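Local structure of choline binding protein PCPA (Streptococcus pneumoniae, 4CP6) at residues A[75-81]-A[106-112]; A[59-63]-A[100-104]; A[80-84]-A[113-117]. The protein is a pneumococcal surface antigen of the choline-binding family, probably anchored to cell-wall choline, with a leucine-rich repeat domain that presumably offers a surface for recognition. All blocks are in the same frame, centred on the assembly; numbering follows the deposited sequence.

Contact 1: residues A[75-81]-A[106-112]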
ATOM      1  N   GLU A  75      -4.846  25.889  10.904  1.00 12.30           N
ATOM      2  CA  GLU A  75      -4.023  24.770  10.446  1.00 12.30           C
ATOM      3  C   GLU A  75      -3.175  24.197  11.535  1.00 13.89           C
ATOM      4  O   GLU A  75      -2.735  24.923  12.438  1.00 13.29           O
ATOM      5  CB  GLU A  75      -3.107  25.208   9.281  1.00 13.40           C
ATOM      6  CG  GLU A  75      -3.869  25.839   8.123  1.00 15.86           C
ATOM      7  CD  GLU A  75      -3.108  26.009   6.832  1.00 18.84           C
ATOM      8  OE1 GLU A  75      -1.989  25.460   6.726  1.00 16.51           O
ATOM      9  OE2 GLU A  75      -3.624  26.712   5.932  1.00 19.27           O
ATOM     10  N   VAL A  76      -2.920  22.883  11.455  1.00 12.17           N
ATOM     11  CA  VAL A  76      -1.933  22.219  12.290  1.00 11.38           C
ATOM     12  C   VAL A  76      -0.650  22.200  11.447  1.00 13.83           C
ATOM     13  O   VAL A  76      -0.633  21.603  10.352  1.00 12.89           O
ATOM     14  CB  VAL A  76      -2.351  20.806  12.727  1.00 12.34           C
ATOM     15  CG1 VAL A  76      -1.201  20.101  13.432  1.00 12.25           C
ATOM     16  CG2 VAL A  76      -3.587  20.867  13.635  1.00 12.09           C
ATOM     17  N   ALA A  77       0.413  22.874  11.933  1.00 12.98           N
ATOM     18  CA  ALA A  77       1.657  22.938  11.180  1.00 12.19           C
ATOM     19  C   ALA A  77       2.367  21.589  11.121  1.00 13.15           C
ATOM     20  O   ALA A  77       2.229  20.761  12.027  1.00 12.48           O
ATOM     21  CB  ALA A  77       2.585  23.960  11.810  1.00 13.53           C
ATOM     22  N   SER A  78       3.236  21.403  10.107  1.00 12.01           N
ATOM     23  CA  SER A  78       4.046  20.207  10.050  1.00 11.67           C
ATOM     24  C   SER A  78       4.819  20.062  11.377  1.00 14.46           C
ATOM     25  O   SER A  78       5.354  21.056  11.913  1.00 13.69           O
ATOM     26  CB  SER A  78       5.056  20.293   8.917  1.00 15.29           C
ATOM     27  OG  SER A  78       4.342  20.356   7.699  1.00 17.04           O
ATOM     28  N   GLN A  79       4.903  18.827  11.901  1.00 13.70           N
ATOM     29  CA  GLN A  79       5.604  18.471  13.138  1.00 14.06           C
ATOM     30  C   GLN A  79       4.958  19.016  14.407  1.00 13.89           C
ATOM     31  O   GLN A  79       5.413  18.643  15.478  1.00 14.38           O
ATOM     32  CB  GLN A  79       7.096  18.930  13.100  1.00 15.80           C
ATOM     33  CG  GLN A  79       7.860  18.618  11.800  1.00 16.95           C
ATOM     34  CD  GLN A  79       8.067  17.145  11.547  1.00 21.74           C
ATOM     35  OE1 GLN A  79       7.980  16.307  12.455  1.00 23.02           O
ATOM     36  NE2 GLN A  79       8.276  16.786  10.297  1.00 20.31           N
ATOM     37  N   ALA A  80       3.890  19.840  14.323  1.00 13.07           N
ATOM     38  CA  ALA A  80       3.376  20.474  15.553  1.00 12.71           C
ATOM     39  C   ALA A  80       3.031  19.505  16.663  1.00 16.26           C
ATOM     40  O   ALA A  80       3.383  19.746  17.830  1.00 15.39           O
ATOM     41  CB  ALA A  80       2.184  21.361  15.238  1.00 12.90           C
ATOM     42  N   PHE A  81       2.341  18.411  16.322  1.00 12.71           N
ATOM     43  CA  PHE A  81       1.975  17.425  17.322  1.00 12.39           C
ATOM     44  C   PHE A  81       2.646  16.088  17.039  1.00 14.35           C
ATOM     45  O   PHE A  81       2.105  15.009  17.312  1.00 13.86           O
ATOM     46  CB  PHE A  81       0.460  17.347  17.522  1.00 14.33           C
ATOM     47  CG  PHE A  81      -0.064  18.673  18.010  1.00 13.16           C
ATOM     48  CD1 PHE A  81       0.247  19.139  19.297  1.00 15.82           C
ATOM     49  CD2 PHE A  81      -0.819  19.486  17.184  1.00 14.13           C
ATOM     50  CE1 PHE A  81      -0.202  20.381  19.740  1.00 16.80           C
ATOM     51  CE2 PHE A  81      -1.253  20.745  17.625  1.00 16.15           C
ATOM     52  CZ  PHE A  81      -0.938  21.187  18.901  1.00 14.69           C
ATOM     53  N   LYS A 106      -6.884  22.463   7.792  1.00 12.99           N
ATOM     54  CA  LYS A 106      -5.844  21.644   7.187  1.00 12.39           C
ATOM     55  C   LYS A 106      -4.920  21.120   8.241  1.00 13.80           C
ATOM     56  O   LYS A 106      -4.552  21.857   9.158  1.00 13.53           O
ATOM     57  CB  LYS A 106      -5.045  22.481   6.176  1.00 14.41           C
ATOM     58  CG  LYS A 106      -3.980  21.687   5.423  1.00 18.91           C
ATOM     59  CD  LYS A 106      -3.652  22.265   4.060  1.00 35.08           C
ATOM     60  CE  LYS A 106      -2.855  23.539   4.135  1.00 46.26           C
ATOM     61  NZ  LYS A 106      -2.302  23.937   2.808  1.00 57.19           N
ATOM     62  N   ILE A 107      -4.507  19.876   8.104  1.00 12.31           N
ATOM     63  CA  ILE A 107      -3.445  19.251   8.888  1.00 10.80           C
ATOM     64  C   ILE A 107      -2.299  19.104   7.898  1.00 11.91           C
ATOM     65  O   ILE A 107      -2.417  18.378   6.898  1.00 12.05           O
ATOM     66  CB  ILE A 107      -3.849  17.916   9.534  1.00 12.73           C
ATOM     67  CG1 ILE A 107      -4.933  18.161  10.621  1.00 12.47           C
ATOM     68  CG2 ILE A 107      -2.583  17.256  10.142  1.00 12.31           C
ATOM     69  CD1 ILE A 107      -5.680  16.868  11.104  1.00 14.85           C
ATOM     70  N   GLN A 108      -1.237  19.866   8.094  1.00 11.14           N
ATOM     71  CA  GLN A 108      -0.070  19.843   7.219  1.00 11.19           C
ATOM     72  C   GLN A 108       0.684  18.513   7.315  1.00 11.71           C
ATOM     73  O   GLN A 108       0.444  17.699   8.219  1.00 11.88           O
ATOM     74  CB  GLN A 108       0.869  21.008   7.558  1.00 12.92           C
ATOM     75  CG  GLN A 108       0.261  22.365   7.191  1.00 13.20           C
ATOM     76  CD  GLN A 108       1.073  23.542   7.673  1.00 16.75           C
ATOM     77  OE1 GLN A 108       0.548  24.683   7.826  1.00 17.31           O
ATOM     78  NE2 GLN A 108       2.342  23.309   7.936  1.00 12.12           N
ATOM     79  N   LYS A 109       1.631  18.305   6.387  1.00 11.18           N
ATOM     80  CA  LYS A 109       2.390  17.051   6.356  1.00 11.57           C
ATOM     81  C   LYS A 109       3.040  16.774   7.699  1.00 11.20           C
ATOM     82  O   LYS A 109       3.580  17.696   8.330  1.00 10.97           O
ATOM     83  CB  LYS A 109       3.461  17.035   5.246  1.00 14.71           C
ATOM     84  CG  LYS A 109       4.417  18.200   5.262  1.00 19.72           C
ATOM     85  CD  LYS A 109       5.328  18.173   4.035  1.00 27.12           C
ATOM     86  CE  LYS A 109       6.394  19.224   4.199  1.00 31.05           C
ATOM     87  NZ  LYS A 109       7.494  19.054   3.213  1.00 39.68           N
ATOM     88  N   LYS A 110       2.947  15.530   8.172  1.00 10.70           N
ATOM     89  CA  LYS A 110       3.566  15.134   9.444  1.00 10.42           C
ATOM     90  C   LYS A 110       3.069  15.960  10.631  1.00 12.82           C
ATOM     91  O   LYS A 110       3.759  16.028  11.660  1.00 12.00           O
ATOM     92  CB  LYS A 110       5.104  15.174   9.316  1.00 12.75           C
ATOM     93  CG  LYS A 110       5.592  14.058   8.389  1.00 13.88           C
ATOM     94  CD  LYS A 110       7.074  13.886   8.374  1.00 21.66           C
ATOM     95  CE  LYS A 110       7.359  12.596   7.641  1.00 16.98           C
ATOM     96  NZ  LYS A 110       8.814  12.256   7.722  1.00 31.59           N
ATOM     97  N   GLY A 111       1.844  16.503  10.555  1.00 11.07           N
ATOM     98  CA  GLY A 111       1.339  17.284  11.695  1.00 11.76           C
ATOM     99  C   GLY A 111       1.251  16.479  12.978  1.00 12.66           C
ATOM    100  O   GLY A 111       1.404  17.048  14.066  1.00 12.47           O
ATOM    101  N   PHE A 112       1.003  15.155  12.887  1.00 10.95           N
ATOM    102  CA  PHE A 112       0.865  14.254  14.032  1.00 10.54           C
ATOM    103  C   PHE A 112       1.758  13.031  13.847  1.00 12.22           C
ATOM    104  O   PHE A 112       1.433  11.940  14.322  1.00 11.83           O
ATOM    105  CB  PHE A 112      -0.602  13.825  14.214  1.00 11.34           C
ATOM    106  CG  PHE A 112      -1.555  14.937  14.586  1.00 11.57           C
ATOM    107  CD1 PHE A 112      -2.108  15.762  13.613  1.00 12.61           C
ATOM    108  CD2 PHE A 112      -1.945  15.124  15.907  1.00 12.70           C
ATOM    109  CE1 PHE A 112      -3.044  16.743  13.951  1.00 13.84           C
ATOM    110  CE2 PHE A 112      -2.838  16.127  16.250  1.00 14.11           C
ATOM    111  CZ  PHE A 112      -3.379  16.939  15.279  1.00 12.06           C
TER
HETATM  112  O   HOH W   1      -0.407  25.456   4.620  1.00 27.61           O
HETATM  113  O   HOH W   2      10.138  14.677   9.366  1.00 41.04           O
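Lys106 and Glu75 pair as parallel strand residues, and their side chains run alongside each other in the same direction. Lys106 CE lies 3.3 Å from Glu75 OE1, but Lys106 NZ stays beyond salt-bridge range; a water joins the two, donating to Glu75 OE1 and accepting a weak bond from Lys106 NZ. Lys106 O takes the backbone N-H of Val76. Ile107 follows beside Val76 on the buried face, with 4.3 Å between Ile107 CG1 and Val76 CB. Gln108 N returns a bond to Val76 O (2.9 Å) and ends the parallel pairing. Both chains then make type II turns, Ala77-Ala80 against Gln108-Gly111. In the second turn Lys109 O receives the hydroxyl of Ser78, OG to O 2.8 Å, in the carbonyl plane and on a lone pair; Ser78 OG reaches it by standing anti to its own carbonyl carbon (chi1 -64°). Lys110 O is approached differently, with Gln79 N 3.0 Å away and well above the carbonyl plane. Gly111 O holds Phe81 N at 2.8 Å. Phe112 puts CD2 3.7 Å from Phe81 CB and CE1 3.9 Å from Val76 CG1. The pairing lies in a parallel part of a larger mixed sheet along the repeat solenoid: strand 35-40 flanks 75-76, strand 130-131 flanks 106-107, and Phe112 packs on Ile98 and Ile100 of strand 97-100 and stacks with Phe136.

Contact 2: residues A[59-63]-A[100-104]; sequences TIPTK and IPSSI
Pro101 sets its ring against the 60-62 backbone: Pro101 CD is 3.8 Å from Ile60 CB and 3.4 Å from Ile60 O, while Pro101 CB meets Thr62 CB at 3.7 Å. The ring thus bridges from the buried isoleucine to the exposed threonine. On the inner side Ile60 and Ile100 extend side by side in the same direction, touching through Ile60 CD1 and Ile100 CG1 at 4.1 Å; this pair reaches into the solenoid interior, where Phe112 also packs on both isoleucines. On the outer side the contact turns polar. Thr62 OG1 and Ser103 OG are hydrogen-bonded at 2.7 Å. Thr62 brings OG1 there by holding it anti to the backbone N (chi1 -176°), which turns the hydroxyl toward Ser103. Ser103 stands within the type I turn Pro101-Ile104, and its OG is bonded a second time, to Val73 O of strand 69-76. A water accepts from Ser103 N, lies 2.7 Å from Thr62 OG1 and also bonds Ser102 OG, a second link between the two loops. Pro61 O, with Pro101 CG nearest across the contact, is buried here and has no polar partner in the model. The chemistry is therefore graded: aliphatic packing joins the loops on the inside, whereas on the outer side Ser103 OG, gripped by two partners, ties both loops to strand 69-76.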
ATOM      1  N   THR A  59      -6.585  19.645  24.231  1.00 14.24           N
ATOM      2  CA  THR A  59      -7.365  20.308  23.199  1.00 13.21           C
ATOM      3  C   THR A  59      -6.514  21.359  22.501  1.00 15.91           C
ATOM      4  O   THR A  59      -5.910  22.216  23.151  1.00 14.62           O
ATOM      5  CB  THR A  59      -8.655  20.923  23.779  1.00 16.76           C
ATOM      6  OG1 THR A  59      -9.424  19.858  24.326  1.00 18.76           O
ATOM      7  CG2 THR A  59      -9.505  21.646  22.711  1.00 17.99           C
ATOM      8  N   ILE A  60      -6.442  21.292  21.177  1.00 13.60           N
ATOM      9  CA  ILE A  60      -5.701  22.287  20.422  1.00 13.30           C
ATOM     10  C   ILE A  60      -6.442  23.609  20.535  1.00 16.75           C
ATOM     11  O   ILE A  60      -7.650  23.667  20.261  1.00 14.94           O
ATOM     12  CB  ILE A  60      -5.569  21.890  18.934  1.00 16.33           C
ATOM     13  CG1 ILE A  60      -4.767  20.614  18.799  1.00 15.47           C
ATOM     14  CG2 ILE A  60      -4.921  23.028  18.112  1.00 17.32           C
ATOM     15  CD1 ILE A  60      -4.784  19.998  17.316  1.00 16.47           C
ATOM     16  N   PRO A  61      -5.734  24.703  20.906  1.00 15.97           N
ATOM     17  CA  PRO A  61      -6.409  26.004  20.951  1.00 15.33           C
ATOM     18  C   PRO A  61      -7.002  26.432  19.596  1.00 17.83           C
ATOM     19  O   PRO A  61      -6.515  26.008  18.540  1.00 17.12           O
ATOM     20  CB  PRO A  61      -5.310  26.949  21.466  1.00 17.48           C
ATOM     21  CG  PRO A  61      -4.365  26.043  22.216  1.00 21.76           C
ATOM     22  CD  PRO A  61      -4.325  24.815  21.347  1.00 16.99           C
ATOM     23  N   THR A  62      -8.049  27.258  19.622  1.00 16.30           N
ATOM     24  CA  THR A  62      -8.754  27.671  18.405  1.00 15.65           C
ATOM     25  C   THR A  62      -8.565  29.131  18.033  1.00 17.80           C
ATOM     26  O   THR A  62      -8.813  29.529  16.883  1.00 15.83           O
ATOM     27  CB  THR A  62     -10.250  27.293  18.503  1.00 18.42           C
ATOM     28  OG1 THR A  62     -10.913  27.614  17.283  1.00 18.29           O
ATOM     29  CG2 THR A  62     -10.987  27.998  19.664  1.00 16.95           C
ATOM     30  N   LYS A  63      -8.185  29.946  19.023  1.00 17.15           N
ATOM     31  CA  LYS A  63      -8.099  31.381  18.831  1.00 18.80           C
ATOM     32  C   LYS A  63      -7.015  31.933  19.719  1.00 21.07           C
ATOM     33  O   LYS A  63      -6.865  31.500  20.870  1.00 22.25           O
ATOM     34  CB  LYS A  63      -9.462  31.986  19.242  1.00 23.40           C
ATOM     35  CG  LYS A  63      -9.616  33.494  19.063  1.00 38.48           C
ATOM     36  CD  LYS A  63     -11.046  33.945  19.359  1.00 47.97           C
ATOM     37  CE  LYS A  63     -11.305  34.232  20.819  1.00 63.35           C
ATOM     38  NZ  LYS A  63     -12.706  34.671  21.044  1.00 73.72           N
ATOM     39  N   ILE A 100      -9.570  18.273  18.253  1.00 13.34           N
ATOM     40  CA  ILE A 100      -9.337  19.235  17.199  1.00 12.42           C
ATOM     41  C   ILE A 100     -10.541  20.155  17.099  1.00 15.05           C
ATOM     42  O   ILE A 100     -11.648  19.669  16.862  1.00 14.82           O
ATOM     43  CB  ILE A 100      -9.088  18.480  15.874  1.00 15.43           C
ATOM     44  CG1 ILE A 100      -7.859  17.538  16.035  1.00 16.40           C
ATOM     45  CG2 ILE A 100      -8.943  19.450  14.704  1.00 17.11           C
ATOM     46  CD1 ILE A 100      -7.364  16.817  14.742  1.00 18.35           C
ATOM     47  N   PRO A 101     -10.337  21.478  17.250  1.00 13.36           N
ATOM     48  CA  PRO A 101     -11.475  22.406  17.190  1.00 13.05           C
ATOM     49  C   PRO A 101     -11.991  22.541  15.770  1.00 14.16           C
ATOM     50  O   PRO A 101     -11.253  22.232  14.827  1.00 14.58           O
ATOM     51  CB  PRO A 101     -10.888  23.723  17.720  1.00 15.32           C
ATOM     52  CG  PRO A 101      -9.417  23.643  17.344  1.00 17.52           C
ATOM     53  CD  PRO A 101      -9.070  22.188  17.538  1.00 14.02           C
ATOM     54  N   SER A 102     -13.233  23.047  15.610  1.00 15.03           N
ATOM     55  CA  SER A 102     -13.832  23.186  14.287  0.50 14.41           C
ATOM     56  C   SER A 102     -13.053  24.090  13.337  1.00 17.08           C
ATOM     57  O   SER A 102     -13.084  23.856  12.136  1.00 17.63           O
ATOM     58  CB  SER A 102     -15.290  23.633  14.385  0.50 17.48           C
ATOM     59  OG  SER A 102     -15.400  24.895  15.017  0.50 22.06           O
ATOM     60  N   SER A 103     -12.316  25.090  13.857  1.00 13.97           N
ATOM     61  CA  SER A 103     -11.551  26.018  13.036  1.00 12.88           C
ATOM     62  C   SER A 103     -10.430  25.373  12.195  1.00 14.63           C
ATOM     63  O   SER A 103      -9.976  25.992  11.242  1.00 15.64           O
ATOM     64  CB  SER A 103     -10.971  27.135  13.906  1.00 15.27           C
ATOM     65  OG  SER A 103     -10.058  26.662  14.882  1.00 14.90           O
ATOM     66  N   ILE A 104      -9.951  24.173  12.583  1.00 13.98           N
ATOM     67  CA  ILE A 104      -8.857  23.559  11.794  1.00 12.38           C
ATOM     68  C   ILE A 104      -9.358  23.124  10.407  1.00 14.30           C
ATOM     69  O   ILE A 104     -10.223  22.250  10.326  1.00 14.97           O
ATOM     70  CB  ILE A 104      -8.212  22.385  12.547  1.00 14.32           C
ATOM     71  CG1 ILE A 104      -7.644  22.812  13.925  1.00 15.43           C
ATOM     72  CG2 ILE A 104      -7.132  21.663  11.676  1.00 14.10           C
ATOM     73  CD1 ILE A 104      -6.473  23.888  13.892  1.00 16.13           C
TER
HETATM   74  O   HOH W   3     -13.181  26.262  16.540  1.00 21.12           O

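Contact 3: residues A[80-84]-A[113-117]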
ATOM      1  N   ALA A  80       3.890  19.840  14.323  1.00 13.07           N
ATOM      2  CA  ALA A  80       3.376  20.474  15.553  1.00 12.71           C
ATOM      3  C   ALA A  80       3.031  19.505  16.663  1.00 16.26           C
ATOM      4  O   ALA A  80       3.383  19.746  17.830  1.00 15.39           O
ATOM      5  CB  ALA A  80       2.184  21.361  15.238  1.00 12.90           C
ATOM      6  N   PHE A  81       2.341  18.411  16.322  1.00 12.71           N
ATOM      7  CA  PHE A  81       1.975  17.425  17.322  1.00 12.39           C
ATOM      8  C   PHE A  81       2.646  16.088  17.039  1.00 14.35           C
ATOM      9  O   PHE A  81       2.105  15.009  17.312  1.00 13.86           O
ATOM     10  CB  PHE A  81       0.460  17.347  17.522  1.00 14.33           C
ATOM     11  CG  PHE A  81      -0.064  18.673  18.010  1.00 13.16           C
ATOM     12  CD1 PHE A  81       0.247  19.139  19.297  1.00 15.82           C
ATOM     13  CD2 PHE A  81      -0.819  19.486  17.184  1.00 14.13           C
ATOM     14  CE1 PHE A  81      -0.202  20.381  19.740  1.00 16.80           C
ATOM     15  CE2 PHE A  81      -1.253  20.745  17.625  1.00 16.15           C
ATOM     16  CZ  PHE A  81      -0.938  21.187  18.901  1.00 14.69           C
ATOM     17  N   SER A  82       3.863  16.165  16.495  1.00 12.36           N
ATOM     18  CA  SER A  82       4.603  14.946  16.273  0.50 11.89           C
ATOM     19  C   SER A  82       5.255  14.492  17.576  1.00 14.68           C
ATOM     20  O   SER A  82       5.546  15.316  18.472  1.00 15.66           O
ATOM     21  CB  SER A  82       5.665  15.131  15.198  0.50 14.30           C
ATOM     22  OG  SER A  82       6.585  16.110  15.635  0.50 13.21           O
ATOM     23  N   TYR A  83       5.494  13.208  17.670  1.00 13.26           N
ATOM     24  CA  TYR A  83       6.153  12.625  18.817  1.00 13.04           C
ATOM     25  C   TYR A  83       7.441  12.069  18.303  1.00 16.94           C
ATOM     26  O   TYR A  83       7.452  11.238  17.378  1.00 17.18           O
ATOM     27  CB  TYR A  83       5.305  11.528  19.500  1.00 13.55           C
ATOM     28  CG  TYR A  83       6.120  10.774  20.527  1.00 15.91           C
ATOM     29  CD1 TYR A  83       6.279  11.276  21.821  1.00 15.79           C
ATOM     30  CD2 TYR A  83       6.924   9.696  20.148  1.00 18.77           C
ATOM     31  CE1 TYR A  83       7.107  10.637  22.747  1.00 17.06           C
ATOM     32  CE2 TYR A  83       7.819   9.102  21.044  1.00 20.30           C
ATOM     33  CZ  TYR A  83       7.898   9.571  22.346  1.00 24.63           C
ATOM     34  OH  TYR A  83       8.755   8.956  23.240  1.00 29.16           O
ATOM     35  N   TYR A  84       8.527  12.511  18.937  1.00 16.04           N
ATOM     36  CA  TYR A  84       9.871  12.021  18.683  1.00 17.42           C
ATOM     37  C   TYR A  84      10.580  11.746  19.984  1.00 20.74           C
ATOM     38  O   TYR A  84      10.514  12.545  20.920  1.00 21.29           O
ATOM     39  CB  TYR A  84      10.709  13.025  17.888  1.00 18.80           C
ATOM     40  CG  TYR A  84      10.222  13.218  16.481  1.00 18.08           C
ATOM     41  CD1 TYR A  84      10.577  12.323  15.474  1.00 18.89           C
ATOM     42  CD2 TYR A  84       9.509  14.354  16.125  1.00 19.85           C
ATOM     43  CE1 TYR A  84      10.145  12.510  14.161  1.00 17.20           C
ATOM     44  CE2 TYR A  84       9.096  14.566  14.817  1.00 19.72           C
ATOM     45  CZ  TYR A  84       9.399  13.635  13.839  1.00 19.87           C
ATOM     46  OH  TYR A  84       8.964  13.853  12.560  1.00 19.12           O
ATOM     47  N   HIS A 113       2.933  13.202  13.188  1.00 11.48           N
ATOM     48  CA  HIS A 113       3.810  12.063  12.974  1.00 11.20           C
ATOM     49  C   HIS A 113       4.095  11.350  14.315  1.00 12.31           C
ATOM     50  O   HIS A 113       4.491  12.029  15.276  1.00 12.02           O
ATOM     51  CB  HIS A 113       5.146  12.485  12.325  1.00 11.30           C
ATOM     52  CG  HIS A 113       6.185  11.430  12.494  1.00 13.34           C
ATOM     53  ND1 HIS A 113       6.310  10.402  11.594  1.00 14.34           N
ATOM     54  CD2 HIS A 113       7.032  11.203  13.532  1.00 14.64           C
ATOM     55  CE1 HIS A 113       7.228   9.584  12.098  1.00 14.72           C
ATOM     56  NE2 HIS A 113       7.701  10.049  13.249  1.00 14.88           N
ATOM     57  N   GLY A 114       4.002  10.031  14.344  1.00 11.20           N
ATOM     58  CA  GLY A 114       4.321   9.237  15.524  1.00 11.90           C
ATOM     59  C   GLY A 114       3.470   9.512  16.743  1.00 13.06           C
ATOM     60  O   GLY A 114       3.800   9.028  17.839  1.00 12.90           O
ATOM     61  N   SER A 115       2.374  10.267  16.587  1.00 11.58           N
ATOM     62  CA  SER A 115       1.531  10.641  17.717  1.00 11.30           C
ATOM     63  C   SER A 115       1.228   9.504  18.666  1.00 13.79           C
ATOM     64  O   SER A 115       0.818   8.436  18.243  1.00 12.36           O
ATOM     65  CB  SER A 115       0.226  11.257  17.221  1.00 12.99           C
ATOM     66  OG  SER A 115      -0.623  11.632  18.297  1.00 12.91           O
ATOM     67  N   LYS A 116       1.365   9.759  19.971  1.00 13.38           N
ATOM     68  CA  LYS A 116       1.025   8.748  20.968  1.00 12.28           C
ATOM     69  C   LYS A 116      -0.443   8.842  21.396  1.00 15.81           C
ATOM     70  O   LYS A 116      -0.875   8.042  22.237  1.00 17.37           O
ATOM     71  CB  LYS A 116       1.926   8.904  22.185  1.00 15.59           C
ATOM     72  CG  LYS A 116       3.356   8.501  21.884  1.00 20.35           C
ATOM     73  CD  LYS A 116       4.198   8.624  23.140  1.00 29.30           C
ATOM     74  CE  LYS A 116       3.823   7.659  24.230  1.00 24.90           C
ATOM     75  NZ  LYS A 116       4.779   7.748  25.376  1.00 31.38           N
ATOM     76  N   ALA A 117      -1.218   9.775  20.811  1.00 12.92           N
ATOM     77  CA  ALA A 117      -2.636   9.877  21.147  1.00 13.54           C
ATOM     78  C   ALA A 117      -3.367   8.606  20.652  1.00 16.72           C
ATOM     79  O   ALA A 117      -3.187   8.155  19.501  1.00 16.22           O
ATOM     80  CB  ALA A 117      -3.237  11.113  20.496  1.00 14.74           C
TER
HETATM   81  O   HOH W   4       8.560   9.356  15.835  1.00 17.75           O
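Tyr83 and His113 form the close-packed centre of the contact. Tyr83 N donates to His113 O at 2.9 Å, with a nearly straight N-H...O angle of 161°, and the neighbouring Ser82 CA leans on the same oxygen. Just beyond it the chain turns at Gly114, which has a positive phi, a value that favours glycine, and its O lies 3.4 Å from Tyr83 CB. The Tyr83 ring is then covered on one face by the Lys116 aliphatic chain, a CH-pi contact with Lys116 CD 3.6 Å from the ring centroid; Tyr83 CG stands anti to the backbone N (chi1 170°), and this carries the ring across to the lysine. On the side of Tyr84 the fit is looser in overlap, and a water takes part. The Tyr84 and His113 rings have nearly parallel planes but are slid apart, though His113 CD2 lies 3.4 Å from Tyr84 CZ and about as near to Tyr84 CE1 and OH. The water links the two segments, donating to Tyr83 O at 2.7 Å and lying 2.8 Å from His113 NE2. The polar ends look elsewhere: Tyr84 OH bonds Gln79, and Ser115 OG, which closes an ST turn on Ala117 N, also bonds Tyr94. Only one direct hydrogen bond joins the segments, so ring and methylene packing does much of the work, while the bond from His113 ND1 to Asp137 probably fixes the imidazole's rotation and would polarise it.

The three contacts follow neighbouring coils of the solenoid at its N-terminal end. Contact 1, partly buried, is the most extensive and the richest in backbone bonds, pairing strand 69-76 and its turn with the next coil. Contact 3, also partly buried, continues from it, sharing Ala80 and Phe81, but has left the sheet for loops, where aromatic and methylene packing with one backbone bond replaces parallel pairing; Gln79 OE1 and Tyr84 OH link the two. Contact 2, mainly buried, joins the loops after strands 57-59 and 97-100, mostly through aliphatic groups, with a hydroxyl pair on its outer side. Ile60 CD1 unites the set, packing against Phe81, Phe112 and Val76 in the common interior.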